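Local coordinates for protein extracellular ligand-binding receptor (Desulfohalobium retbaense DSM 5692, PDB 5ERE) that probably acts as an extracellular sensor that binds small molecules, holding 2-oxo-4-methylpentanoic acid in a periplasmic-binding-protein module and cytosine in a PAS-like sensor module, at residues A53-V58 / H79-E84; F88-G93 / Y260-T265; I413-T418 / G447-S452; V382-D385 / T389-N392; P474-V479 / Y488-E493. All coordinates share one frame; numbering follows the deposited sequence.

Contacts 1 and 2 belong to the same lobe of the binding-protein module and touch each other, A82 packing on H89; contacts 3 and 4 share one antiparallel sheet of the sensor module, and their centres are about 66 and 61 Å from that of contact 2. Contact 5 lies in a further sheet between these ends. Contacts 2 and 4 are buried, whereas contacts 1, 3 and 5 are partly open. Chemistry follows position: where helices meet helices or strands, in contacts 1, 2 and 3, methyls and rings do the joining; in the hairpin contacts 4 and 5 backbone hydrogen bonds lead, supplemented by an aspartate in contact 4 and by waters in contact 5.

Contact 1: residues A53-V58 / H79-E84; sequences AFQDLV and HPLAAE
F54 and L81 carry most of this apolar contact, and the main feature is a ring whose far end reaches the backbone of the opposite helix. With CG turned away from its own backbone N (chi1 174°), F54 sends its ring toward segment 79-84 and meets it obliquely. Its CE2 comes to 3.7 Å from L81 CB, while its CZ lies 3.8 Å from A82 CA. The methyl of A82 is more distant, CB standing 4.2 Å from F54 CZ. Alanine suits this position because its short side chain lets the ring approach the main chain. Within the first helix V58 CG2 sits 3.7 Å above the plane of the F54 ring, toward its rim, and so limits how the ring can turn.

The axes of 53-58 and 79-84 run nearly parallel, 11.3 Å apart at closest, crossing at -20°. Each segment lies on the helix of a beta-alpha-beta crossover: helix 47-60 links strand 37-42 to strand 64-70, and helix 72-84 links strand 64-70 to strand 88-92. The two helices lie next to each other on one face of the parallel sheet in this Rossmann-like lobe. F54 fills the groove between them and also touches I7 and V67 on the strands below.

Mixed contacts take over at the outer, partly exposed side. The Q55 chain bends at chi2 (-68°), carrying NE2 across the leucine to 4.1 Å from L81 CD1. A glutamine fits such a margin: its methylenes and amide can lie near a leucine methyl without being shut off from water. K85, just past the second segment, touches both F54 and Q55.

Contact 2: residues F88-G93 / Y260-T265; sequences FHVAIG and YDLCTT. With COI (2-oxo-4-methylpentanoic acid), chain B.
Next to L262, whose methyls meet V90 and I92, the carbonyl oxygen of D261 is gripped twice from one turn further along the helix. T265 OG1 donates to D261 O at 2.9 Å, its oxygen tilted 19° from the carbonyl plane, and T265 N adds the ordinary helical bond to the same atom at 3.1 Å. The threonine hydroxyl, buried here, also meets Y284 OH. On the D261 side chain, both carboxylate oxygens accept backbone N-H groups, those of A292 and L293.

The contact with the strand is wholly apolar and rests on the forked end of L262. Its CD1 lies 3.7 Å from V90 CG1, the two side chains running alongside in opposite senses. The other branch, CD2, reaches I92 CG2 at 3.9 Å, and here the leucine lies across the isoleucine. Alternate strand residues V90 and I92 thus offer one branched surface, into which a leucine fits; V68 on the neighbouring strand and L108 extend it.

At the end of the strand the chain turns at G93, whose positive phi (44°) favours glycine. G93 N bonds to E258 OE1, and G93 lines the 2-oxo-4-methylpentanoic acid pocket, where S72, A95 and R210 hydrogen-bond the ligand. A helix packed on a parallel sheet, with ligand at the C-terminal strand ends, is characteristic of the alpha/beta lobes of periplasmic binding proteins.

Contact 3: residues I413-T418 / G447-S452; sequences IRLHET and GGFIGS
The ring of F449 points its far end between L415 and H416 of the helix, and each of the two meets it differently. L415 CD2 comes in at the ring's edge, near its plane, 3.7 Å from F449 CZ. H416 approaches the same corner, its CD2 lying 3.9 Å from F449 CZ; the imidazole and phenyl planes stand at 82°, an oblique pairing with centroids 5.9 Å apart. H416 NE2 is buried here with no partner in the model.

A chi1 of 176° stretches the F449 ring out over the residues that follow, and the amide N of G451 lies 3.6 Å from the ring plane, over the centre of one face. G451 adopts backbone angles that call for glycine, since a CB would be jammed against the carbonyl of I450. The ring of H419 stacks on F449 as well. Replacing F449 by an alanine would probably strip L415 and H416 of their common partner and leave the H419 ring without its stack.

L415's other branch serves the strand further along, CD1 touching S452 CB at 3.8 Å. The small serine admits that methyl, while its OG turns to E439.

The axis of 413-418 runs roughly antiparallel to that of 449-452, at 159° and 9.6 Å away, where helix 410-418 packs on strand 449-457. Strand 434-443, next to strand 449-457 in the sheet, adds P441 against both L415 and F449, and V422 of strand 422-423 closes on L415.

Contact 4: residues V382-D385 / T389-N392; sequences VTVD and TIVN. With CYT (6-aminopyrimidin-2(1H)-one), chain C.
D385 and T389 are brought together by a chi1 of 67° that folds the aspartate's carboxylate back across the turn to the T389 amide. T389 N donates to D385 OD1 at 3.1 Å, meeting it from above the carboxylate plane, while D385 N bonds T389 O at 2.9 Å. Aspartate suits this turn because its short chain holds a carboxylate oxygen close to the backbone, within range of the T389 N-H; T387 OG1 also bonds OD1. With an alanine here, T389 N and the T387 hydroxyl would probably lose a partner and the turn would be less firmly held.

Further along, the strands fall out of step by one residue, V391 and N392 together standing opposite T383, which makes a classic beta bulge. V391 N reaches T383 O at 3.0 Å in a nearly straight bond (168°), and T383 N meets N392 O at 3.1 Å. The T383 hydroxyl lies beside N392 CB but bonds to L359 O.

On the other face V384 CG2 meets I390 CG1 at 4.1 Å. V382 presents CG1 to the bound cytosine, 3.7 Å from its N4.

The hairpin thus borders the ligand pocket. Strand 449-457 pairs with strand 378-385 through S452 and S454, and helix 362-374 covers T383 and N392.

Contact 5: residues P474-V479 / Y488-E493; sequences PVEIFV and YDVNAE
V479 and Y488 form an antiparallel hydrogen-bonded pair: V479 N donates to Y488 O at 2.9 Å and nearly straight (169°), and Y488 N returns a longer bond to V479 O, 3.2 Å. Beyond this pair segment 488-493 diverges from the strand, and water takes over. One water donates to I477 O and accepts from V490 N, bridging the widening gap. Another donates to both E476 OE1 and D489 OD2, the latter at 2.6 Å. It thus lies between two carboxylates whose oxygens stand 5.0 Å apart, E476 OE1 to D489 OD2, and probably eases their mutual repulsion.

The other D489 oxygen is tied within its own segment. N491 N bonds D489 OD1 on its anti lone pair at 2.6 Å, an Asx turn that bends the chain away; N491 OD1 makes a second with the N of E493, a poorly ordered residue. Aspartate and asparagine, with a side-chain oxygen a short reach from the main chain, suit such turns.

Packing surrounds these bonds. V479 CB and Y488 CB meet at 4.1 Å, their side chains crossing at about a right angle on the face covered by helix 461-470, where Y488 touches F462 and V479 touches I466. On the exposed flank V490 CG1 lies 4.1 Å from E476 OE2.

Strands 476-480 and 486-488 form a hairpin at the margin of a five-stranded antiparallel sheet, with strand 553-561 on the far side of 476-480. The strand order is consistent with the second PAS-like domain of a tandem sensor.

Contact 1: residues A53-V58 / H79-E84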
# COMPACT_ATOMS: atom_id res chain seq x y z
N ALA A 53 -28.64 16.13 12.56
CA ALA A 53 -28.63 16.82 11.26
C ALA A 53 -29.26 15.96 10.16
O ALA A 53 -30.08 16.44 9.37
CB ALA A 53 -27.19 17.22 10.86
N PHE A 54 -28.89 14.69 10.10
CA PHE A 54 -29.48 13.78 9.13
C PHE A 54 -31.01 13.69 9.27
O PHE A 54 -31.75 13.90 8.30
CB PHE A 54 -28.87 12.38 9.24
CG PHE A 54 -29.54 11.36 8.36
CD1 PHE A 54 -29.30 11.34 7.00
CD2 PHE A 54 -30.41 10.42 8.91
CE1 PHE A 54 -29.93 10.40 6.20
CE2 PHE A 54 -31.03 9.48 8.12
CZ PHE A 54 -30.80 9.46 6.76
N GLN A 55 -31.49 13.37 10.48
CA GLN A 55 -32.93 13.20 10.72
C GLN A 55 -33.69 14.49 10.36
O GLN A 55 -34.76 14.44 9.75
CB GLN A 55 -33.19 12.81 12.18
CG GLN A 55 -32.66 11.42 12.60
CD GLN A 55 -33.39 10.26 11.93
OE1 GLN A 55 -34.35 10.47 11.18
NE2 GLN A 55 -32.95 9.02 12.21
N ASP A 56 -33.13 15.63 10.74
CA ASP A 56 -33.72 16.93 10.44
C ASP A 56 -33.75 17.15 8.94
O ASP A 56 -34.75 17.61 8.36
CB ASP A 56 -32.93 18.06 11.12
CG ASP A 56 -33.13 18.10 12.64
OD1 ASP A 56 -34.14 17.55 13.13
OD2 ASP A 56 -32.29 18.70 13.35
N LEU A 57 -32.65 16.81 8.30
CA LEU A 57 -32.55 16.91 6.86
C LEU A 57 -33.63 16.06 6.16
O LEU A 57 -34.24 16.51 5.19
CB LEU A 57 -31.15 16.50 6.43
CG LEU A 57 -30.84 16.41 4.95
CD1 LEU A 57 -30.97 17.78 4.30
CD2 LEU A 57 -29.43 15.83 4.81
N VAL A 58 -33.87 14.85 6.64
CA VAL A 58 -34.91 14.00 6.06
C VAL A 58 -36.30 14.60 6.30
O VAL A 58 -37.17 14.53 5.44
CB VAL A 58 -34.86 12.56 6.65
CG1 VAL A 58 -36.08 11.74 6.25
CG2 VAL A 58 -33.60 11.84 6.21
N HIS A 79 -24.75 5.82 7.93
CA HIS A 79 -24.77 4.67 7.02
C HIS A 79 -26.01 3.73 7.18
O HIS A 79 -26.76 3.51 6.22
CB HIS A 79 -23.46 3.89 7.18
CG HIS A 79 -23.49 2.50 6.63
ND1 HIS A 79 -23.41 2.23 5.28
CD2 HIS A 79 -23.55 1.30 7.25
CE1 HIS A 79 -23.43 0.92 5.09
NE2 HIS A 79 -23.52 0.33 6.27
N PRO A 80 -26.25 3.20 8.40
CA PRO A 80 -27.43 2.32 8.55
C PRO A 80 -28.77 3.04 8.49
O PRO A 80 -29.77 2.44 8.11
CB PRO A 80 -27.23 1.71 9.94
CG PRO A 80 -26.35 2.68 10.66
CD PRO A 80 -25.42 3.23 9.61
N LEU A 81 -28.79 4.31 8.87
CA LEU A 81 -30.00 5.12 8.85
C LEU A 81 -30.40 5.46 7.42
O LEU A 81 -31.56 5.32 7.06
CB LEU A 81 -29.79 6.40 9.66
CG LEU A 81 -29.39 6.15 11.12
CD1 LEU A 81 -29.19 7.45 11.91
CD2 LEU A 81 -30.44 5.31 11.78
N ALA A 82 -29.45 5.91 6.61
CA ALA A 82 -29.74 6.18 5.21
C ALA A 82 -30.22 4.92 4.53
O ALA A 82 -31.12 4.97 3.69
CB ALA A 82 -28.52 6.74 4.51
N ALA A 83 -29.61 3.79 4.88
CA ALA A 83 -29.98 2.52 4.26
C ALA A 83 -31.44 2.19 4.55
O ALA A 83 -32.19 1.92 3.62
CB ALA A 83 -29.08 1.40 4.76
N GLU A 84 -31.83 2.26 5.82
CA GLU A 84 -33.21 1.98 6.26
C GLU A 84 -34.24 2.90 5.60
O GLU A 84 -35.34 2.46 5.29
CB GLU A 84 -33.29 2.09 7.80
CG GLU A 84 -34.66 2.42 8.41
CD GLU A 84 -35.69 1.32 8.24
OE1 GLU A 84 -35.36 0.27 7.64
OE2 GLU A 84 -36.83 1.50 8.71

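Contact 2: residues F88-G93 / Y260-T265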
# COMPACT_ATOMS: atom_id res chain seq x y z
N PHE A 88 -29.75 7.56 -0.83
CA PHE A 88 -28.41 7.36 -1.29
C PHE A 88 -27.42 8.16 -0.40
O PHE A 88 -27.69 9.30 0.04
CB PHE A 88 -28.27 7.74 -2.76
CG PHE A 88 -26.88 7.58 -3.28
CD1 PHE A 88 -26.29 6.33 -3.36
CD2 PHE A 88 -26.15 8.69 -3.67
CE1 PHE A 88 -24.99 6.19 -3.82
CE2 PHE A 88 -24.84 8.55 -4.13
CZ PHE A 88 -24.27 7.30 -4.21
N HIS A 89 -26.31 7.52 -0.09
CA HIS A 89 -25.38 8.05 0.90
C HIS A 89 -23.97 8.04 0.36
O HIS A 89 -23.51 7.03 -0.16
CB HIS A 89 -25.46 7.24 2.21
CG HIS A 89 -24.55 7.76 3.29
ND1 HIS A 89 -23.82 6.92 4.10
CD2 HIS A 89 -24.24 9.03 3.67
CE1 HIS A 89 -23.09 7.65 4.94
NE2 HIS A 89 -23.33 8.92 4.71
N VAL A 90 -23.29 9.18 0.48
CA VAL A 90 -21.89 9.27 0.12
C VAL A 90 -21.08 9.71 1.36
O VAL A 90 -21.48 10.62 2.07
CB VAL A 90 -21.63 10.28 -1.02
CG1 VAL A 90 -20.17 10.28 -1.36
CG2 VAL A 90 -22.48 9.88 -2.25
N ALA A 91 -19.99 9.02 1.63
CA ALA A 91 -19.08 9.40 2.73
C ALA A 91 -17.82 10.00 2.16
O ALA A 91 -17.14 9.39 1.31
CB ALA A 91 -18.76 8.22 3.57
N ILE A 92 -17.50 11.21 2.63
CA ILE A 92 -16.26 11.88 2.28
C ILE A 92 -15.51 12.14 3.62
O ILE A 92 -16.12 12.08 4.70
CB ILE A 92 -16.54 13.16 1.51
CG1 ILE A 92 -17.39 14.14 2.32
CG2 ILE A 92 -17.29 12.81 0.17
CD1 ILE A 92 -17.40 15.57 1.75
N GLY A 93 -14.22 12.41 3.53
CA GLY A 93 -13.40 12.58 4.75
C GLY A 93 -13.72 11.49 5.78
O GLY A 93 -13.97 11.76 6.97
N TYR A 260 -14.70 18.16 -4.48
CA TYR A 260 -14.86 18.56 -5.86
C TYR A 260 -15.14 17.35 -6.77
O TYR A 260 -16.02 17.42 -7.64
CB TYR A 260 -13.60 19.32 -6.37
CG TYR A 260 -13.68 19.70 -7.82
CD1 TYR A 260 -14.30 20.88 -8.22
CD2 TYR A 260 -13.14 18.87 -8.82
CE1 TYR A 260 -14.40 21.23 -9.58
CE2 TYR A 260 -13.23 19.22 -10.18
CZ TYR A 260 -13.85 20.40 -10.54
OH TYR A 260 -13.93 20.76 -11.87
N ASP A 261 -14.40 16.25 -6.61
CA ASP A 261 -14.68 15.07 -7.44
C ASP A 261 -16.03 14.42 -7.13
O ASP A 261 -16.69 13.87 -8.04
CB ASP A 261 -13.60 14.00 -7.31
CG ASP A 261 -12.35 14.33 -8.10
OD1 ASP A 261 -12.30 15.41 -8.74
OD2 ASP A 261 -11.41 13.50 -8.07
N LEU A 262 -16.46 14.49 -5.89
CA LEU A 262 -17.80 14.04 -5.57
C LEU A 262 -18.85 14.84 -6.34
O LEU A 262 -19.77 14.25 -6.90
CB LEU A 262 -18.10 14.18 -4.09
CG LEU A 262 -19.60 14.07 -3.80
CD1 LEU A 262 -20.07 12.69 -4.19
CD2 LEU A 262 -19.83 14.28 -2.36
N CYS A 263 -18.74 16.17 -6.34
CA CYS A 263 -19.75 16.97 -7.06
C CYS A 263 -19.72 16.73 -8.53
O CYS A 263 -20.78 16.66 -9.16
CB CYS A 263 -19.61 18.47 -6.81
SG CYS A 263 -19.80 18.86 -5.10
N THR A 264 -18.53 16.60 -9.09
CA THR A 264 -18.40 16.40 -10.54
C THR A 264 -19.11 15.12 -10.98
O THR A 264 -19.89 15.11 -11.94
CB THR A 264 -16.89 16.33 -10.93
OG1 THR A 264 -16.33 17.64 -10.78
CG2 THR A 264 -16.68 15.83 -12.34
N THR A 265 -18.85 14.04 -10.25
CA THR A 265 -19.33 12.75 -10.68
C THR A 265 -20.81 12.58 -10.32
O THR A 265 -21.54 12.00 -11.09
CB THR A 265 -18.47 11.63 -10.08
OG1 THR A 265 -18.50 11.70 -8.65
CG2 THR A 265 -17.04 11.80 -10.60
C1 COI B . -11.80 10.94 8.70
O1 COI B . -12.69 10.62 9.53
O2 COI B . -11.24 10.10 7.95
C2 COI B . -11.44 12.38 8.58
O3 COI B . -10.56 12.73 7.81
C3 COI B . -12.26 13.33 9.41
C4 COI B . -11.69 14.71 9.33
C5 COI B . -12.81 15.68 9.64
C6 COI B . -10.57 14.73 10.36

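Contact 3: residues I413-T418 / G447-S452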
# COMPACT_ATOMS: atom_id res chain seq x y z
N ILE A 413 24.88 -27.82 -16.16
CA ILE A 413 26.22 -27.87 -16.70
C ILE A 413 27.21 -27.27 -15.71
O ILE A 413 28.26 -27.86 -15.41
CB ILE A 413 26.26 -27.12 -18.05
CG1 ILE A 413 25.39 -27.87 -19.07
CG2 ILE A 413 27.67 -27.00 -18.57
CD1 ILE A 413 25.14 -27.12 -20.42
N ARG A 414 26.87 -26.10 -15.18
CA ARG A 414 27.79 -25.40 -14.30
C ARG A 414 28.02 -26.18 -13.02
O ARG A 414 29.14 -26.25 -12.52
CB ARG A 414 27.26 -24.01 -13.99
CG ARG A 414 27.33 -23.11 -15.22
CD ARG A 414 27.04 -21.67 -14.89
NE ARG A 414 25.62 -21.39 -14.62
CZ ARG A 414 25.13 -21.02 -13.43
NH1 ARG A 414 25.91 -20.88 -12.37
NH2 ARG A 414 23.84 -20.78 -13.31
N LEU A 415 26.97 -26.76 -12.47
CA LEU A 415 27.12 -27.54 -11.23
C LEU A 415 28.01 -28.76 -11.50
O LEU A 415 28.85 -29.15 -10.67
CB LEU A 415 25.75 -27.96 -10.68
CG LEU A 415 25.80 -28.74 -9.35
CD1 LEU A 415 24.63 -28.37 -8.45
CD2 LEU A 415 25.82 -30.21 -9.63
N HIS A 416 27.83 -29.34 -12.67
CA HIS A 416 28.60 -30.52 -13.05
C HIS A 416 30.07 -30.18 -13.27
O HIS A 416 30.94 -30.97 -12.95
CB HIS A 416 28.00 -31.15 -14.30
CG HIS A 416 26.79 -31.99 -14.01
ND1 HIS A 416 26.16 -32.75 -14.97
CD2 HIS A 416 26.12 -32.20 -12.86
CE1 HIS A 416 25.14 -33.39 -14.42
NE2 HIS A 416 25.10 -33.08 -13.14
N GLU A 417 30.33 -28.99 -13.80
CA GLU A 417 31.68 -28.53 -14.04
C GLU A 417 32.35 -27.88 -12.82
O GLU A 417 33.56 -27.70 -12.84
CB GLU A 417 31.68 -27.54 -15.20
CG GLU A 417 31.36 -28.15 -16.55
CD GLU A 417 32.32 -29.27 -16.91
OE1 GLU A 417 33.54 -29.01 -16.91
OE2 GLU A 417 31.86 -30.40 -17.18
N THR A 418 31.59 -27.53 -11.78
CA THR A 418 32.16 -26.86 -10.60
C THR A 418 32.02 -27.71 -9.33
O THR A 418 32.78 -27.55 -8.38
CB THR A 418 31.50 -25.45 -10.35
OG1 THR A 418 30.09 -25.58 -10.07
CG2 THR A 418 31.71 -24.51 -11.57
N GLY A 447 33.04 -38.77 -0.05
CA GLY A 447 33.36 -37.55 -0.77
C GLY A 447 33.10 -37.58 -2.27
O GLY A 447 33.41 -36.63 -2.98
N GLY A 448 32.51 -38.66 -2.76
CA GLY A 448 32.27 -38.79 -4.18
C GLY A 448 30.99 -38.09 -4.61
O GLY A 448 29.96 -38.21 -3.95
N PHE A 449 31.06 -37.38 -5.74
CA PHE A 449 29.91 -36.65 -6.29
C PHE A 449 28.87 -37.61 -6.82
O PHE A 449 29.17 -38.48 -7.63
CB PHE A 449 30.39 -35.72 -7.41
CG PHE A 449 29.28 -34.97 -8.11
CD1 PHE A 449 28.67 -33.88 -7.51
CD2 PHE A 449 28.87 -35.35 -9.37
CE1 PHE A 449 27.66 -33.20 -8.16
CE2 PHE A 449 27.87 -34.66 -10.02
CZ PHE A 449 27.26 -33.58 -9.41
N ILE A 450 27.62 -37.44 -6.38
CA ILE A 450 26.56 -38.34 -6.82
C ILE A 450 25.38 -37.61 -7.49
O ILE A 450 24.45 -38.25 -7.93
CB ILE A 450 26.06 -39.18 -5.64
CG1 ILE A 450 25.40 -38.34 -4.56
CG2 ILE A 450 27.24 -39.94 -5.03
CD1 ILE A 450 24.75 -39.18 -3.45
N GLY A 451 25.45 -36.29 -7.58
CA GLY A 451 24.40 -35.53 -8.23
C GLY A 451 24.03 -34.30 -7.45
O GLY A 451 24.87 -33.68 -6.79
N SER A 452 22.75 -33.94 -7.47
CA SER A 452 22.36 -32.66 -6.91
C SER A 452 20.93 -32.67 -6.42
O SER A 452 20.13 -33.50 -6.84
CB SER A 452 22.53 -31.54 -7.95
OG SER A 452 21.74 -31.81 -9.11

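Contact 4: residues V382-D385 / T389-N392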
# COMPACT_ATOMS: atom_id res chain seq x y z
N VAL A 382 13.55 -31.71 -6.48
CA VAL A 382 14.02 -32.92 -7.12
C VAL A 382 15.43 -33.27 -6.72
O VAL A 382 16.21 -32.42 -6.22
CB VAL A 382 13.98 -32.82 -8.65
CG1 VAL A 382 12.57 -32.53 -9.13
CG2 VAL A 382 14.95 -31.74 -9.15
N THR A 383 15.77 -34.53 -6.95
CA THR A 383 17.15 -34.94 -6.98
C THR A 383 17.46 -35.32 -8.41
O THR A 383 16.56 -35.73 -9.15
CB THR A 383 17.45 -36.11 -6.03
OG1 THR A 383 16.57 -37.21 -6.30
CG2 THR A 383 17.30 -35.64 -4.60
N VAL A 384 18.73 -35.15 -8.76
CA VAL A 384 19.26 -35.27 -10.12
C VAL A 384 20.59 -36.03 -10.04
O VAL A 384 21.49 -35.60 -9.31
CB VAL A 384 19.50 -33.88 -10.77
CG1 VAL A 384 20.01 -34.03 -12.20
CG2 VAL A 384 18.23 -33.05 -10.73
N ASP A 385 20.73 -37.13 -10.77
CA ASP A 385 21.94 -37.95 -10.66
C ASP A 385 23.14 -37.42 -11.47
O ASP A 385 23.04 -36.40 -12.19
CB ASP A 385 21.65 -39.42 -11.08
CG ASP A 385 21.30 -39.59 -12.56
OD1 ASP A 385 21.66 -38.73 -13.41
OD2 ASP A 385 20.66 -40.62 -12.89
N THR A 389 20.01 -36.60 -14.88
CA THR A 389 18.64 -37.14 -14.97
C THR A 389 17.90 -36.97 -13.64
O THR A 389 18.42 -37.31 -12.58
CB THR A 389 18.64 -38.63 -15.36
OG1 THR A 389 19.39 -38.82 -16.56
CG2 THR A 389 17.20 -39.13 -15.58
N ILE A 390 16.70 -36.41 -13.69
CA ILE A 390 15.86 -36.32 -12.51
C ILE A 390 15.46 -37.72 -12.08
O ILE A 390 14.89 -38.47 -12.88
CB ILE A 390 14.61 -35.46 -12.76
CG1 ILE A 390 15.03 -34.03 -13.13
CG2 ILE A 390 13.75 -35.45 -11.51
CD1 ILE A 390 13.87 -33.11 -13.47
N VAL A 391 15.75 -38.06 -10.82
CA VAL A 391 15.54 -39.41 -10.30
C VAL A 391 14.57 -39.45 -9.12
O VAL A 391 14.23 -40.51 -8.66
CB VAL A 391 16.88 -40.06 -9.87
CG1 VAL A 391 17.82 -40.18 -11.06
CG2 VAL A 391 17.54 -39.29 -8.72
N ASN A 392 14.15 -38.29 -8.63
CA ASN A 392 13.16 -38.26 -7.56
C ASN A 392 12.56 -36.85 -7.48
O ASN A 392 13.17 -35.89 -7.96
CB ASN A 392 13.79 -38.71 -6.23
CG ASN A 392 12.75 -39.22 -5.22
OD1 ASN A 392 11.56 -39.23 -5.50
ND2 ASN A 392 13.21 -39.65 -4.04
N3 CYT C . 13.02 -28.87 -13.26
C4 CYT C . 13.45 -28.99 -12.01
N1 CYT C . 15.24 -28.32 -13.95
C2 CYT C . 13.89 -28.53 -14.26
O2 CYT C . 13.50 -28.37 -15.44
N4 CYT C . 12.53 -29.34 -11.06
C5 CYT C . 14.83 -28.78 -11.66
C6 CYT C . 15.68 -28.45 -12.65

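Contact 5: residues P474-V479 / Y488-E493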
# COMPACT_ATOMS: atom_id res chain seq x y z
N PRO A 474 2.56 4.77 -5.98
CA PRO A 474 2.64 4.98 -7.44
C PRO A 474 4.03 4.72 -7.99
O PRO A 474 4.72 5.62 -8.41
CB PRO A 474 2.26 6.46 -7.58
CG PRO A 474 2.91 7.08 -6.34
CD PRO A 474 2.62 6.04 -5.24
N VAL A 475 4.45 3.46 -7.99
CA VAL A 475 5.77 3.08 -8.45
C VAL A 475 5.63 1.73 -9.11
O VAL A 475 4.65 1.05 -8.88
CB VAL A 475 6.83 2.93 -7.27
CG1 VAL A 475 6.83 4.14 -6.38
CG2 VAL A 475 6.56 1.66 -6.45
N GLU A 476 6.62 1.33 -9.90
CA GLU A 476 6.72 -0.05 -10.33
C GLU A 476 8.10 -0.61 -10.06
O GLU A 476 9.09 0.13 -10.08
CB GLU A 476 6.40 -0.18 -11.82
CG GLU A 476 5.10 0.49 -12.21
CD GLU A 476 4.73 0.28 -13.68
OE1 GLU A 476 5.62 -0.04 -14.49
OE2 GLU A 476 3.53 0.41 -14.02
N ILE A 477 8.15 -1.90 -9.78
CA ILE A 477 9.42 -2.62 -9.65
C ILE A 477 9.45 -3.76 -10.67
O ILE A 477 8.48 -4.54 -10.76
CB ILE A 477 9.60 -3.17 -8.22
CG1 ILE A 477 9.72 -2.01 -7.24
CG2 ILE A 477 10.80 -4.14 -8.12
CD1 ILE A 477 9.97 -2.38 -5.85
N PHE A 478 10.54 -3.88 -11.42
CA PHE A 478 10.67 -5.00 -12.34
C PHE A 478 12.02 -5.67 -12.12
O PHE A 478 12.87 -5.17 -11.40
CB PHE A 478 10.46 -4.56 -13.80
CG PHE A 478 11.41 -3.49 -14.29
CD1 PHE A 478 11.14 -2.17 -14.07
CD2 PHE A 478 12.57 -3.84 -14.99
CE1 PHE A 478 12.02 -1.17 -14.55
CE2 PHE A 478 13.45 -2.85 -15.47
CZ PHE A 478 13.16 -1.52 -15.25
N VAL A 479 12.15 -6.87 -12.68
CA VAL A 479 13.34 -7.69 -12.57
C VAL A 479 13.89 -8.04 -13.93
O VAL A 479 13.20 -8.54 -14.80
CB VAL A 479 13.08 -8.97 -11.80
CG1 VAL A 479 14.37 -9.77 -11.63
CG2 VAL A 479 12.50 -8.63 -10.45
N TYR A 488 10.50 -10.30 -14.62
CA TYR A 488 9.23 -9.95 -14.02
C TYR A 488 8.92 -8.49 -14.32
O TYR A 488 9.77 -7.59 -14.19
CB TYR A 488 9.20 -10.16 -12.48
CG TYR A 488 7.93 -9.56 -11.94
CD1 TYR A 488 6.69 -10.16 -12.20
CD2 TYR A 488 7.95 -8.36 -11.25
CE1 TYR A 488 5.51 -9.58 -11.78
CE2 TYR A 488 6.78 -7.78 -10.80
CZ TYR A 488 5.55 -8.40 -11.08
OH TYR A 488 4.37 -7.82 -10.67
N ASP A 489 7.66 -8.27 -14.66
CA ASP A 489 7.09 -6.95 -14.85
C ASP A 489 5.60 -7.08 -14.56
O ASP A 489 5.01 -8.06 -14.93
CB ASP A 489 7.29 -6.44 -16.28
CG ASP A 489 6.86 -5.00 -16.44
OD1 ASP A 489 5.64 -4.74 -16.47
OD2 ASP A 489 7.73 -4.14 -16.42
N VAL A 490 5.00 -6.09 -13.93
CA VAL A 490 3.60 -6.15 -13.60
C VAL A 490 2.74 -6.21 -14.89
O VAL A 490 1.63 -6.77 -14.89
CB VAL A 490 3.18 -4.97 -12.72
CG1 VAL A 490 3.30 -3.65 -13.46
CG2 VAL A 490 1.79 -5.18 -12.20
N ASN A 491 3.28 -5.67 -15.98
CA ASN A 491 2.72 -5.91 -17.32
C ASN A 491 3.33 -7.16 -17.96
O ASN A 491 4.41 -7.11 -18.53
CB ASN A 491 2.97 -4.69 -18.23
CG ASN A 491 2.54 -4.97 -19.67
OD1 ASN A 491 1.88 -5.98 -19.95
ND2 ASN A 491 2.94 -4.10 -20.59
N ALA A 492 2.64 -8.28 -17.87
CA ALA A 492 3.21 -9.56 -18.31
C ALA A 492 3.61 -9.60 -19.77
O ALA A 492 4.41 -10.46 -20.17
CB ALA A 492 2.23 -10.68 -18.01
N GLU A 493 3.07 -8.69 -20.58
CA GLU A 493 3.41 -8.67 -22.00
C GLU A 493 4.87 -8.35 -22.19
O GLU A 493 5.44 -8.66 -23.24
CB GLU A 493 2.53 -7.67 -22.77
CG GLU A 493 1.11 -8.15 -22.96
CD GLU A 493 0.17 -7.07 -23.45
OE1 GLU A 493 0.66 -6.01 -23.91
OE2 GLU A 493 -1.06 -7.27 -23.37
O HOH W 1 7.51 -2.26 -14.57
O HOH W 2 6.60 -4.05 -12.61